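Local coordinates for response regulator receiver protein (Sinorhizobium medicae, PDB 2RDM), which is of uncharacterised function but, as a CheY-like receiver domain, probably takes up a phosphoryl group on a conserved aspartate in two-component signalling, at residues P81-I85 with S95-P99; L10-E14 with I58-Q62. The protein carries 1 engineered substitution. All coordinates share one frame. Residues are numbered along the deposited sequence.

Contact 1. Residues P81-I85 with S95-P99; sequences PIVYI and SNGVP
The Y84 side chain reaches from its strand over the loop at G97 and V98, its hydroxyl ending against their backbone. Residues 82-85 are extended (I82 phi/psi -130/120, Y84 -93/146), whereas 95-96 close a short helix and G97 (-69/154) is the first residue to leave helical geometry, with V98 (-86/158) extended beyond it. The backbones stay well apart, CA to CA 8.0 Å for I82 and V98 and 8.3 Å for Y84 and G97, so side chains bridge the gap. I82 and Y84 both point toward the loop. With chi1 m and chi2 -78°, Y84 brings OH to 3.0 Å from V98 N, which donates a hydrogen bond (149° at the hydrogen), and to 3.4 Å from G97 CA. The hydroxyl in turn donates to a water 2.6 Å from Y84 OH, and that water donates to N96 O at 2.8 Å, so the phenol engages two successive peptide groups, one directly and one through the water. V98, chi1 m, sets CG2 3.5 Å from Y84 OH and 4.0 Å from I82 CG1. The rings of W67 and W93 also meet that of Y84, and S95 and V98 touch a second subunit. This buried contact lies within the beta-alpha-beta unit of a CheY-like receiver, in which strand 82-86 leads through helix 93-96 to the parallel strand 102-105.

Contact 2. Residues L10-E14 with I58-Q62; sequences LADDE and IRFCQ
The acidic pocket of a CheY-like receiver domain lies at this contact, where the end of strand 7-11 meets the loop that follows the predicted phosphorylation site, D57. A11 is still extended (-119/106); D12 (-146/136) carries the chain out of the strand, and D13 (-63/-57) turns it toward helix 15-27, with E14 as N-cap. D12 points away from the loop, and its OD1 accepts from E14 N at 3.1 Å, forming an Asx turn; its OD2 lies close to D57, a clustering of acids that in relatives holds the metal ion. Across the gap the backbones come nearest at D13 and F60, 6.1 Å between CA atoms. F60, chi1 m and chi2 -77°, swings its ring back toward the strand end: CZ packs on A11 CB at 3.7 Å, and CE1 lies 3.6 Å from A11 O, which sits at the ring edge. D13 points toward the loop, its chi1 of -116° between wells, placing OD2 3.4 Å from F60 CA. C61, chi1 m, brings SG to 3.4 Å from D13 OD1. A water donates to D13 OD1 at 2.6 Å and accepts a weak hydrogen bond from C61 N at 3.4 Å.

Overall arrangement
Both contacts build on the same five-stranded parallel sheet, of order 2-1-3-4-5, with their centres about 15 Å apart. Contact 2 comes first along the chain and closes before contact 1 opens: it joins the end of strand 7-11 to the loop after strand 53-57, while contact 1 ties strand 82-86 to the extended segment after helix 93-96. Strand 53-57 lies between strands 7-11 and 82-86 and ends in D57. The two contacts touch directly, Y84 CD1 packing on I58 CD1 at 3.5 Å. The loop bordering the probable phosphorylation pocket is thus in packing contact with the tyrosine that hydrogen-bonds the loop of the fourth beta-alpha-beta crossing within one receiver domain.

Contact 1. Residues P81-I85 with S95-P99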
loop_
_atom_site.group_PDB
_atom_site.type_symbol
_atom_site.label_atom_id
_atom_site.label_comp_id
_atom_site.label_asym_id
_atom_site.label_seq_id
_atom_site.Cartn_x
_atom_site.Cartn_y
_atom_site.Cartn_z
ATOM N N PRO A 81 -7.208 -13.864 7.246
ATOM C CA PRO A 81 -6.810 -12.787 8.141
ATOM C C PRO A 81 -6.129 -13.328 9.406
ATOM O O PRO A 81 -6.666 -14.203 10.076
ATOM C CB PRO A 81 -8.138 -12.130 8.494
ATOM C CG PRO A 81 -8.964 -12.333 7.244
ATOM C CD PRO A 81 -8.627 -13.745 6.854
ATOM N N ILE A 82 -4.946 -12.817 9.706
ATOM C CA ILE A 82 -4.199 -13.317 10.860
ATOM C C ILE A 82 -3.777 -12.105 11.683
ATOM O O ILE A 82 -3.108 -11.218 11.154
ATOM C CB ILE A 82 -2.942 -14.107 10.432
ATOM C CG1 ILE A 82 -3.304 -15.349 9.605
ATOM C CG2 ILE A 82 -2.063 -14.459 11.653
ATOM C CD1 ILE A 82 -3.991 -16.462 10.367
ATOM N N VAL A 83 -4.224 -12.054 12.937
ATOM C CA VAL A 83 -3.763 -11.051 13.899
ATOM C C VAL A 83 -3.113 -11.786 15.060
ATOM O O VAL A 83 -3.769 -12.583 15.737
ATOM C CB VAL A 83 -4.909 -10.169 14.448
ATOM C CG1 VAL A 83 -4.376 -9.131 15.450
ATOM C CG2 VAL A 83 -5.655 -9.435 13.303
ATOM N N TYR A 84 -1.851 -11.471 15.321
ATOM C CA TYR A 84 -1.154 -12.014 16.483
ATOM C C TYR A 84 -1.275 -11.068 17.660
ATOM O O TYR A 84 -1.246 -9.852 17.490
ATOM C CB TYR A 84 0.326 -12.198 16.187
ATOM C CG TYR A 84 0.684 -13.059 14.982
ATOM C CD1 TYR A 84 0.628 -14.456 15.049
ATOM C CD2 TYR A 84 1.096 -12.469 13.784
ATOM C CE1 TYR A 84 0.983 -15.237 13.958
ATOM C CE2 TYR A 84 1.455 -13.243 12.680
ATOM C CZ TYR A 84 1.366 -14.620 12.765
ATOM O OH TYR A 84 1.759 -15.374 11.711
ATOM N N ILE A 85 -1.348 -11.624 18.871
ATOM C CA ILE A 85 -1.448 -10.829 20.096
ATOM C C ILE A 85 -0.305 -11.232 21.025
ATOM O O ILE A 85 -0.265 -12.374 21.475
ATOM C CB ILE A 85 -2.793 -11.074 20.836
ATOM C CG1 ILE A 85 -4.008 -10.783 19.944
ATOM C CG2 ILE A 85 -2.851 -10.300 22.152
ATOM C CD1 ILE A 85 -4.070 -9.423 19.321
ATOM N N SER A 95 10.571 -12.527 11.613
ATOM C CA SER A 95 11.081 -13.801 11.136
ATOM C C SER A 95 10.058 -14.946 11.151
ATOM O O SER A 95 10.274 -15.963 10.494
ATOM C CB SER A 95 12.322 -14.204 11.929
ATOM O OG SER A 95 12.019 -14.212 13.303
ATOM N N ASN A 96 8.952 -14.780 11.878
ATOM C CA ASN A 96 8.008 -15.884 12.088
ATOM C C ASN A 96 6.573 -15.641 11.615
ATOM O O ASN A 96 5.828 -16.597 11.406
ATOM C CB ASN A 96 7.975 -16.295 13.556
ATOM C CG ASN A 96 9.300 -16.822 14.048
ATOM O OD1 ASN A 96 9.703 -17.928 13.705
ATOM N ND2 ASN A 96 9.982 -16.032 14.861
ATOM N N GLY A 97 6.186 -14.373 11.485
ATOM C CA GLY A 97 4.824 -14.022 11.055
ATOM C C GLY A 97 4.610 -14.393 9.606
ATOM O O GLY A 97 5.562 -14.478 8.840
ATOM N N VAL A 98 3.352 -14.637 9.230
ATOM C CA VAL A 98 3.012 -14.946 7.850
ATOM C C VAL A 98 2.790 -13.648 7.059
ATOM O O VAL A 98 2.516 -12.601 7.641
ATOM C CB VAL A 98 1.743 -15.867 7.751
ATOM C CG1 VAL A 98 2.035 -17.254 8.306
ATOM C CG2 VAL A 98 0.536 -15.253 8.455
ATOM N N PRO A 99 2.904 -13.696 5.725
ATOM C CA PRO A 99 2.722 -12.433 5.014
ATOM C C PRO A 99 1.345 -11.816 5.239
ATOM O O PRO A 99 0.369 -12.549 5.395
ATOM C CB PRO A 99 2.864 -12.851 3.561
ATOM C CG PRO A 99 3.703 -14.080 3.608
ATOM C CD PRO A 99 3.216 -14.798 4.796
HETATM O O HOH W 1 3.198 -17.498 11.750
#

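Contact 2. Residues L10-E14 with I58-Q62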
loop_
_atom_site.group_PDB
_atom_site.type_symbol
_atom_site.label_atom_id
_atom_site.label_comp_id
_atom_site.label_asym_id
_atom_site.label_seq_id
_atom_site.Cartn_x
_atom_site.Cartn_y
_atom_site.Cartn_z
ATOM N N LEU A 10 -10.480 -17.223 18.185
ATOM C CA LEU A 10 -9.671 -16.479 19.134
ATOM C C LEU A 10 -8.963 -17.453 20.067
ATOM O O LEU A 10 -9.619 -18.227 20.764
ATOM C CB LEU A 10 -10.556 -15.518 19.932
ATOM C CG LEU A 10 -9.974 -14.790 21.147
ATOM C CD1 LEU A 10 -8.946 -13.733 20.729
ATOM C CD2 LEU A 10 -11.084 -14.146 21.969
ATOM N N ALA A 11 -7.633 -17.410 20.082
ATOM C CA ALA A 11 -6.841 -18.330 20.894
ATOM C C ALA A 11 -6.010 -17.558 21.908
ATOM O O ALA A 11 -5.031 -16.906 21.538
ATOM C CB ALA A 11 -5.929 -19.206 19.998
ATOM N N ASP A 12 -6.425 -17.608 23.169
ATOM C CA ASP A 12 -5.723 -16.904 24.247
ATOM C C ASP A 12 -5.804 -17.701 25.540
ATOM O O ASP A 12 -6.869 -18.199 25.898
ATOM C CB ASP A 12 -6.264 -15.467 24.455
ATOM C CG ASP A 12 -5.360 -14.611 25.365
ATOM O OD1 ASP A 12 -5.086 -14.987 26.526
ATOM O OD2 ASP A 12 -4.913 -13.540 24.922
ATOM N N ASP A 13 -4.659 -17.770 26.223
ATOM C CA ASP A 13 -4.433 -18.523 27.467
ATOM C C ASP A 13 -5.259 -18.088 28.671
ATOM O O ASP A 13 -5.957 -18.905 29.278
ATOM C CB ASP A 13 -2.957 -18.403 27.869
ATOM C CG ASP A 13 -2.225 -19.725 27.848
ATOM O OD1 ASP A 13 -2.879 -20.787 27.893
ATOM O OD2 ASP A 13 -0.977 -19.694 27.812
ATOM N N GLU A 14 -5.139 -16.814 29.042
ATOM C CA GLU A 14 -5.708 -16.341 30.304
ATOM C C GLU A 14 -7.178 -15.937 30.225
ATOM O O GLU A 14 -7.635 -15.389 29.217
ATOM C CB GLU A 14 -4.851 -15.236 30.937
ATOM C CG GLU A 14 -4.388 -14.138 29.999
ATOM C CD GLU A 14 -3.529 -13.104 30.709
ATOM O OE1 GLU A 14 -3.960 -12.597 31.769
ATOM O OE2 GLU A 14 -2.427 -12.791 30.206
ATOM N N ILE A 58 0.983 -15.463 20.806
ATOM C CA ILE A 58 2.225 -16.071 20.334
ATOM C C ILE A 58 2.587 -17.274 21.205
ATOM O O ILE A 58 2.898 -18.348 20.688
ATOM C CB ILE A 58 3.401 -15.040 20.304
ATOM C CG1 ILE A 58 3.135 -13.959 19.255
ATOM C CG2 ILE A 58 4.745 -15.724 20.037
ATOM C CD1 ILE A 58 2.500 -14.499 18.006
ATOM N N ARG A 59 2.540 -17.091 22.522
ATOM C CA ARG A 59 2.943 -18.136 23.456
ATOM C C ARG A 59 1.734 -18.732 24.166
ATOM O O ARG A 59 0.867 -18.008 24.650
ATOM C CB ARG A 59 3.926 -17.587 24.499
ATOM C CG ARG A 59 5.134 -16.863 23.933
ATOM C CD ARG A 59 5.910 -16.165 25.045
ATOM N NE ARG A 59 6.888 -15.204 24.533
ATOM C CZ ARG A 59 8.203 -15.412 24.479
ATOM N NH1 ARG A 59 8.729 -16.555 24.908
ATOM N NH2 ARG A 59 9.002 -14.468 23.996
ATOM N N PHE A 60 1.682 -20.058 24.220
ATOM C CA PHE A 60 0.715 -20.754 25.048
ATOM C C PHE A 60 1.479 -21.497 26.139
ATOM O O PHE A 60 2.706 -21.394 26.195
ATOM C CB PHE A 60 -0.127 -21.687 24.191
ATOM C CG PHE A 60 -0.968 -20.954 23.167
ATOM C CD1 PHE A 60 -2.138 -20.301 23.556
ATOM C CD2 PHE A 60 -0.570 -20.890 21.834
ATOM C CE1 PHE A 60 -2.916 -19.612 22.622
ATOM C CE2 PHE A 60 -1.345 -20.200 20.891
ATOM C CZ PHE A 60 -2.510 -19.564 21.288
ATOM N N CYS A 61 0.770 -22.216 27.012
ATOM C CA CYS A 61 1.421 -22.969 28.098
ATOM C C CYS A 61 2.386 -24.004 27.525
ATOM O O CYS A 61 3.503 -24.164 28.025
ATOM C CB CYS A 61 0.389 -23.653 29.000
ATOM S SG CYS A 61 -0.722 -22.522 29.865
ATOM N N GLN A 62 1.936 -24.670 26.461
ATOM C CA GLN A 62 2.723 -25.685 25.767
ATOM C C GLN A 62 2.682 -25.446 24.253
ATOM O O GLN A 62 1.750 -24.803 23.754
ATOM C CB GLN A 62 2.186 -27.086 26.097
ATOM C CG GLN A 62 2.478 -27.577 27.522
ATOM C CD GLN A 62 3.963 -27.705 27.818
ATOM O OE1 GLN A 62 4.725 -28.242 27.015
ATOM N NE2 GLN A 62 4.379 -27.214 28.980
HETATM O O HOH W 2 -2.500 -22.850 26.394
#